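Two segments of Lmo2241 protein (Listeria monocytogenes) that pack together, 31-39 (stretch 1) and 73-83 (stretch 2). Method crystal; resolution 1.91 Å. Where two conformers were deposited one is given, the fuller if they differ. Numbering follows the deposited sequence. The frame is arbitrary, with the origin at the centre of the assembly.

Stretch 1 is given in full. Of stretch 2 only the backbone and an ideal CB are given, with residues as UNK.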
ATOM      1  N   VAL A  31      -0.327   4.167 -23.750  1.00 19.86           N
ATOM      2  CA  VAL A  31      -1.128   5.293 -24.200  1.00 19.62           C
ATOM      3  C   VAL A  31      -0.240   6.521 -24.227  1.00 24.63           C
ATOM      4  O   VAL A  31      -0.367   7.368 -25.115  1.00 23.70           O
ATOM      5  CB  VAL A  31      -2.352   5.536 -23.291  1.00 21.20           C
ATOM      6  CG1 VAL A  31      -2.942   6.918 -23.529  1.00 22.68           C
ATOM      7  CG2 VAL A  31      -3.392   4.441 -23.519  1.00 22.61           C
ATOM      8  N   LEU A  32       0.653   6.606 -23.242  1.00 21.30           N
ATOM      9  CA  LEU A  32       1.737   7.592 -23.245  1.00 22.90           C
ATOM     10  C   LEU A  32       3.058   6.876 -23.544  1.00 25.00           C
ATOM     11  O   LEU A  32       3.362   5.836 -22.956  1.00 27.57           O
ATOM     12  CB  LEU A  32       1.803   8.324 -21.904  1.00 22.37           C
ATOM     13  CG  LEU A  32       0.666   9.309 -21.620  1.00 25.45           C
ATOM     14  CD1 LEU A  32       0.675   9.771 -20.147  1.00 21.38           C
ATOM     15  CD2 LEU A  32       0.791  10.499 -22.560  1.00 28.33           C
ATOM     16  N   GLN A  33       3.832   7.424 -24.474  1.00 20.84           N
ATOM     17  CA  GLN A  33       5.076   6.793 -24.908  1.00 23.81           C
ATOM     18  C   GLN A  33       6.259   7.662 -24.505  1.00 22.79           C
ATOM     19  O   GLN A  33       6.105   8.861 -24.348  1.00 21.59           O
ATOM     20  CB  GLN A  33       5.079   6.654 -26.429  1.00 32.35           C
ATOM     21  CG  GLN A  33       3.989   5.752 -26.985  1.00 48.77           C
ATOM     22  CD  GLN A  33       4.022   5.685 -28.499  1.00 60.44           C
ATOM     23  OE1 GLN A  33       3.806   6.691 -29.185  1.00 65.42           O
ATOM     24  NE2 GLN A  33       4.309   4.500 -29.031  1.00 64.75           N
ATOM     25  N   GLU A  34       7.430   7.046 -24.366  0.55 22.94           N
ATOM     26  CA  GLU A  34       8.668   7.769 -24.091  0.55 23.98           C
ATOM     27  C   GLU A  34       8.796   8.943 -25.057  0.55 25.27           C
ATOM     28  O   GLU A  34       8.542   8.795 -26.255  0.55 22.90           O
ATOM     29  CB  GLU A  34       9.875   6.826 -24.224  0.55 22.76           C
ATOM     30  CG  GLU A  34      11.230   7.491 -23.995  0.55 23.03           C
ATOM     31  CD  GLU A  34      12.401   6.513 -24.066  0.55 38.99           C
ATOM     32  OE1 GLU A  34      13.541   6.963 -24.332  0.55 36.45           O
ATOM     33  OE2 GLU A  34      12.185   5.301 -23.850  0.55 39.36           O
ATOM     34  N   GLY A  35       9.137  10.118 -24.534  1.00 26.38           N
ATOM     35  CA  GLY A  35       9.373  11.270 -25.390  1.00 23.34           C
ATOM     36  C   GLY A  35       8.111  12.047 -25.725  1.00 23.24           C
ATOM     37  O   GLY A  35       8.186  13.142 -26.274  1.00 25.59           O
ATOM     38  N   GLU A  36       6.943  11.493 -25.406  1.00 20.21           N
ATOM     39  CA  GLU A  36       5.703  12.173 -25.761  1.00 23.80           C
ATOM     40  C   GLU A  36       5.493  13.449 -24.932  1.00 21.51           C
ATOM     41  O   GLU A  36       5.715  13.461 -23.729  1.00 20.40           O
ATOM     42  CB  GLU A  36       4.514  11.225 -25.594  1.00 23.05           C
ATOM     43  CG  GLU A  36       3.181  11.830 -25.922  1.00 22.68           C
ATOM     44  CD  GLU A  36       2.099  10.770 -26.072  1.00 26.77           C
ATOM     45  OE1 GLU A  36       2.429   9.563 -26.052  1.00 28.69           O
ATOM     46  OE2 GLU A  36       0.917  11.141 -26.201  1.00 29.58           O
ATOM     47  N   LYS A  37       5.069  14.523 -25.585  1.00 19.38           N
ATOM     48  CA  LYS A  37       4.839  15.779 -24.874  1.00 23.23           C
ATOM     49  C   LYS A  37       3.466  15.729 -24.220  1.00 23.27           C
ATOM     50  O   LYS A  37       2.484  15.423 -24.889  1.00 21.93           O
ATOM     51  CB  LYS A  37       4.903  16.956 -25.853  1.00 24.55           C
ATOM     52  CG  LYS A  37       4.678  18.322 -25.211  1.00 29.02           C
ATOM     53  CD  LYS A  37       4.947  19.455 -26.209  1.00 32.61           C
ATOM     54  CE  LYS A  37       4.773  20.813 -25.552  1.00 38.14           C
ATOM     55  NZ  LYS A  37       5.222  21.935 -26.424  1.00 43.21           N
ATOM     56  N   ILE A  38       3.396  16.010 -22.919  1.00 20.09           N
ATOM     57  CA  ILE A  38       2.109  16.051 -22.243  1.00 23.72           C
ATOM     58  C   ILE A  38       1.701  17.501 -21.978  1.00 22.35           C
ATOM     59  O   ILE A  38       2.436  18.436 -22.287  1.00 18.64           O
ATOM     60  CB  ILE A  38       2.094  15.228 -20.929  1.00 23.59           C
ATOM     61  CG1 ILE A  38       3.085  15.794 -19.912  1.00 24.83           C
ATOM     62  CG2 ILE A  38       2.423  13.762 -21.219  1.00 22.86           C
ATOM     63  CD1 ILE A  38       3.093  15.028 -18.574  1.00 25.33           C
ATOM     64  N   LEU A  39       0.510  17.682 -21.427  1.00 20.43           N
ATOM     65  CA  LEU A  39       0.016  19.019 -21.156  1.00 19.17           C
ATOM     66  C   LEU A  39       0.858  19.726 -20.116  1.00 23.45           C
ATOM     67  O   LEU A  39       1.374  19.106 -19.185  1.00 22.46           O
ATOM     68  CB  LEU A  39      -1.430  18.960 -20.665  1.00 18.27           C
ATOM     69  CG  LEU A  39      -2.466  18.474 -21.667  1.00 23.46           C
ATOM     70  CD1 LEU A  39      -3.836  18.513 -21.007  1.00 21.69           C
ATOM     71  CD2 LEU A  39      -2.437  19.331 -22.932  1.00 25.73           C
ATOM     72  N   UNK A  73      11.128  25.975 -21.068  1.00 27.51           N
ATOM     73  CA  UNK A  73      10.743  26.659 -22.291  1.00 29.41           C
ATOM     74  C   UNK A  73      10.372  25.738 -23.439  1.00 32.46           C
ATOM     75  O   UNK A  73      10.035  26.199 -24.532  1.00 30.18           O
ATOM     76  CB  UNK A  73      11.884  27.575 -22.737  1.00 29.41           C
ATOM     77  N   UNK A  74      10.428  24.432 -23.201  1.00 27.45           N
ATOM     78  CA  UNK A  74      10.176  23.460 -24.261  1.00 22.25           C
ATOM     79  C   UNK A  74       8.945  22.616 -23.950  1.00 25.16           C
ATOM     80  O   UNK A  74       8.198  22.268 -24.846  1.00 33.51           O
ATOM     81  CB  UNK A  74      11.396  22.558 -24.458  1.00 22.25           C
ATOM     82  N   UNK A  75       8.757  22.261 -22.684  1.00 26.35           N
ATOM     83  CA  UNK A  75       7.569  21.520 -22.287  1.00 27.58           C
ATOM     84  C   UNK A  75       7.858  20.375 -21.343  1.00 25.80           C
ATOM     85  O   UNK A  75       8.977  20.239 -20.832  1.00 23.20           O
ATOM     86  CB  UNK A  75       6.858  20.980 -23.529  1.00 27.58           C
ATOM     87  N   UNK A  76       6.843  19.542 -21.110  1.00 20.31           N
ATOM     88  CA  UNK A  76       6.988  18.400 -20.219  1.00 21.29           C
ATOM     89  C   UNK A  76       6.760  17.137 -21.041  1.00 23.20           C
ATOM     90  O   UNK A  76       5.811  17.068 -21.820  1.00 21.91           O
ATOM     91  CB  UNK A  76       6.016  18.481 -19.040  1.00 21.29           C
ATOM     92  N   UNK A  77       7.634  16.149 -20.868  1.00 21.97           N
ATOM     93  CA  UNK A  77       7.647  14.967 -21.730  1.00 20.91           C
ATOM     94  C   UNK A  77       7.690  13.711 -20.887  1.00 21.68           C
ATOM     95  O   UNK A  77       8.148  13.747 -19.745  1.00 22.19           O
ATOM     96  CB  UNK A  77       8.837  15.002 -22.691  1.00 20.91           C
ATOM     97  N   UNK A  78       7.233  12.595 -21.448  1.00 22.49           N
ATOM     98  CA  UNK A  78       7.420  11.315 -20.784  1.00 22.18           C
ATOM     99  C   UNK A  78       8.909  10.940 -20.836  1.00 20.99           C
ATOM    100  O   UNK A  78       9.544  11.013 -21.886  1.00 20.12           O
ATOM    101  CB  UNK A  78       6.556  10.233 -21.434  1.00 22.18           C
ATOM    102  N   UNK A  79       9.469  10.555 -19.694  1.00 29.07           N
ATOM    103  CA  UNK A  79      10.911  10.308 -19.600  1.00 31.00           C
ATOM    104  C   UNK A  79      11.308   8.966 -20.192  1.00 35.26           C
ATOM    105  O   UNK A  79      10.450   8.148 -20.514  1.00 38.24           O
ATOM    106  CB  UNK A  79      11.362  10.375 -18.139  1.00 31.00           C
ATOM    107  N   UNK A  80      12.614   8.753 -20.346  1.00 38.06           N
ATOM    108  CA  UNK A  80      13.127   7.499 -20.874  1.00 44.72           C
ATOM    109  C   UNK A  80      12.537   6.287 -20.168  1.00 44.19           C
ATOM    110  O   UNK A  80      12.461   6.242 -18.938  1.00 43.09           O
ATOM    111  CB  UNK A  80      14.653   7.471 -20.760  1.00 44.72           C
ATOM    112  N   UNK A  81      12.096   5.318 -20.963  1.00 46.90           N
ATOM    113  CA  UNK A  81      11.408   4.142 -20.447  1.00 59.27           C
ATOM    114  C   UNK A  81      12.134   2.871 -20.864  1.00 67.66           C
ATOM    115  O   UNK A  81      12.013   1.835 -20.212  1.00 72.53           O
ATOM    116  CB  UNK A  81       9.958   4.110 -20.935  1.00 59.27           C
ATOM    117  N   UNK A  82      12.888   2.959 -21.954  1.00 72.60           N
ATOM    118  CA  UNK A  82      13.523   1.787 -22.553  1.00 81.42           C
ATOM    119  C   UNK A  82      14.582   1.137 -21.664  1.00 85.59           C
ATOM    120  O   UNK A  82      14.423  -0.007 -21.240  1.00 91.75           O
ATOM    121  CB  UNK A  82      14.160   2.180 -23.887  1.00 81.42           C
ATOM    122  N   UNK A  83      15.659   1.863 -21.383  1.00 85.37           N
ATOM    123  CA  UNK A  83      16.778   1.284 -20.644  1.00 95.41           C
ATOM    124  C   UNK A  83      16.947   1.896 -19.254  1.00 92.03           C
ATOM    125  O   UNK A  83      18.056   1.957 -18.723  1.00 94.11           O
ATOM    126  CB  UNK A  83      18.071   1.460 -21.442  1.00 95.41           C
TER

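Position 73 has phi/psi of 76/0 and nothing of stretch 1 within 5.5 Å of its CB; positive phi favours glycine: Gly73. At 74 the CB points sideways into open space, so most polar side chains would serve; Lys74 leads its end away, while its backbone O accepts a weak hydrogen bond from Lys37 NZ (3.4 Å).

Position 75 is restrictive. Its phi/psi of 136/-170 would jam a CB against the preceding carbonyl, which by itself calls for glycine. In support, the ideal CB lies 2.9 Å from Lys37 CE, a clash with this lysine conformer. Gly75 is found.

At 76 the backbone O takes a hydrogen bond from Ile38 N (2.9 Å), and the CB points to the same side of the sheet as Ile38, 4.1 Å from Ile38 CG1. Beta-branched or small apolar residues would suit. Thr76 sets CG2 3.8 Å from Ile38 CD1. Its N donates to a water (2.8 Å from N to O) that donates to Ile38 O (2.8 Å), bridging the strands where no direct bond forms.

Position 77 pairs antiparallel with Lys37 (CA to CA 4.3 Å), and its CB shares the Lys37 side of the sheet. The long, extended lysine side chain offers a surface that aromatic or long aliphatic groups could cover. Phe77, chi1 m, brings CE1 to 3.7 Å from Lys37 CB and CD1 to 3.6 Å from Gly35 O.

At 78 the backbone bonds twice: N to Glu36 O (2.9 Å) and O from Gly35 N (2.8 Å). The CB points toward stretch 1, tight against Gln33 O (3.3 Å from the ideal CB), and a side chain continuing from it can reach Leu32 and Ile38, so an aliphatic such as valine, leucine or isoleucine would suit. Ile78 places CG1 4.0 Å from Leu32 CB and CD1 3.8 Å from Ile38 CG2; its CB sits 3.2 Å from Gln33 O.

Position 79 points away and tolerates many residues; it is Ala79.

Positions 80 to 82 lie beside the Glu34 carboxylate, which favours donors. At 80, where CB is 3.8 Å from Glu34 OE1, a polar or basic residue would suit; Asn80 has ND2 3.0 Å from Glu34 OE1. At 81 the backbone N already donates to Glu34 OE2 (2.9 Å, 167°), leaving the side chain freer; Gln81 turns its end away, and NE2 bonds Ala79 O (3.2 Å). At 82, N donates to Glu34 OE2 (3.1 Å), and a short hydroxyl could add a second bond. Thr82, though poorly ordered, does so through OG1 (2.8 Å to Glu34 OE2).

Position 83 makes no contact, so hydrophilic residues fit; it is Asp83.

Stretch 2, residues 73-83: GKGTFIANQTD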
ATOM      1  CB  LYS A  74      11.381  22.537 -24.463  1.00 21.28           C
ATOM      2  CG  LYS A  74      12.688  23.253 -24.845  1.00 26.17           C
ATOM      3  CD  LYS A  74      12.591  23.927 -26.200  1.00 26.34           C
ATOM      4  CE  LYS A  74      13.969  24.253 -26.764  1.00 25.57           C
ATOM      5  NZ  LYS A  74      14.539  25.511 -26.196  1.00 28.37           N
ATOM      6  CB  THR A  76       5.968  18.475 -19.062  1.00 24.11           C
ATOM      7  OG1 THR A  76       6.164  19.699 -18.345  1.00 26.94           O
ATOM      8  CG2 THR A  76       6.134  17.291 -18.107  1.00 24.08           C
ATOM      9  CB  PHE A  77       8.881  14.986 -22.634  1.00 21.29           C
ATOM     10  CG  PHE A  77       9.010  16.238 -23.447  1.00 23.66           C
ATOM     11  CD1 PHE A  77       8.395  16.338 -24.693  1.00 24.39           C
ATOM     12  CD2 PHE A  77       9.702  17.334 -22.948  1.00 23.08           C
ATOM     13  CE1 PHE A  77       8.491  17.503 -25.438  1.00 25.16           C
ATOM     14  CE2 PHE A  77       9.811  18.501 -23.688  1.00 26.54           C
ATOM     15  CZ  PHE A  77       9.204  18.593 -24.930  1.00 25.54           C
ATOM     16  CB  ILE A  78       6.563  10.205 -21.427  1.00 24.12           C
ATOM     17  CG1 ILE A  78       5.078  10.575 -21.359  1.00 18.96           C
ATOM     18  CG2 ILE A  78       6.832   8.857 -20.760  1.00 23.42           C
ATOM     19  CD1 ILE A  78       4.565  10.923 -19.946  1.00 21.31           C
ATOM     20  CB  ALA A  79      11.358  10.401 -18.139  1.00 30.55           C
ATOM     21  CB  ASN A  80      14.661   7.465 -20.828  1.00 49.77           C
ATOM     22  CG  ASN A  80      15.221   6.099 -21.168  1.00 58.36           C
ATOM     23  OD1 ASN A  80      15.267   5.209 -20.318  1.00 59.65           O
ATOM     24  ND2 ASN A  80      15.652   5.923 -22.416  1.00 65.02           N
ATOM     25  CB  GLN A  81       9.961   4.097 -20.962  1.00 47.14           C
ATOM     26  CG  GLN A  81       9.074   5.245 -20.478  1.00 42.13           C
ATOM     27  CD  GLN A  81       8.862   5.212 -18.982  1.00 40.63           C
ATOM     28  OE1 GLN A  81       8.704   4.141 -18.389  1.00 45.08           O
ATOM     29  NE2 GLN A  81       8.865   6.380 -18.358  1.00 40.63           N
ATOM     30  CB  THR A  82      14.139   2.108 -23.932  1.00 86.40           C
ATOM     31  OG1 THR A  82      14.373   3.518 -24.039  1.00 82.77           O
ATOM     32  CG2 THR A  82      13.206   1.669 -25.051  1.00 87.85           C
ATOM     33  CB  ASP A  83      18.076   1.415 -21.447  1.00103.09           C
ATOM     34  CG  ASP A  83      17.964   0.827 -22.845  1.00108.05           C
ATOM     35  OD1 ASP A  83      18.010  -0.416 -22.974  1.00111.29           O
ATOM     36  OD2 ASP A  83      17.837   1.607 -23.813  1.00107.54           O
TER
HETATM   37  O   HOH W   1       4.361  20.393 -21.969  1.00 26.75           O
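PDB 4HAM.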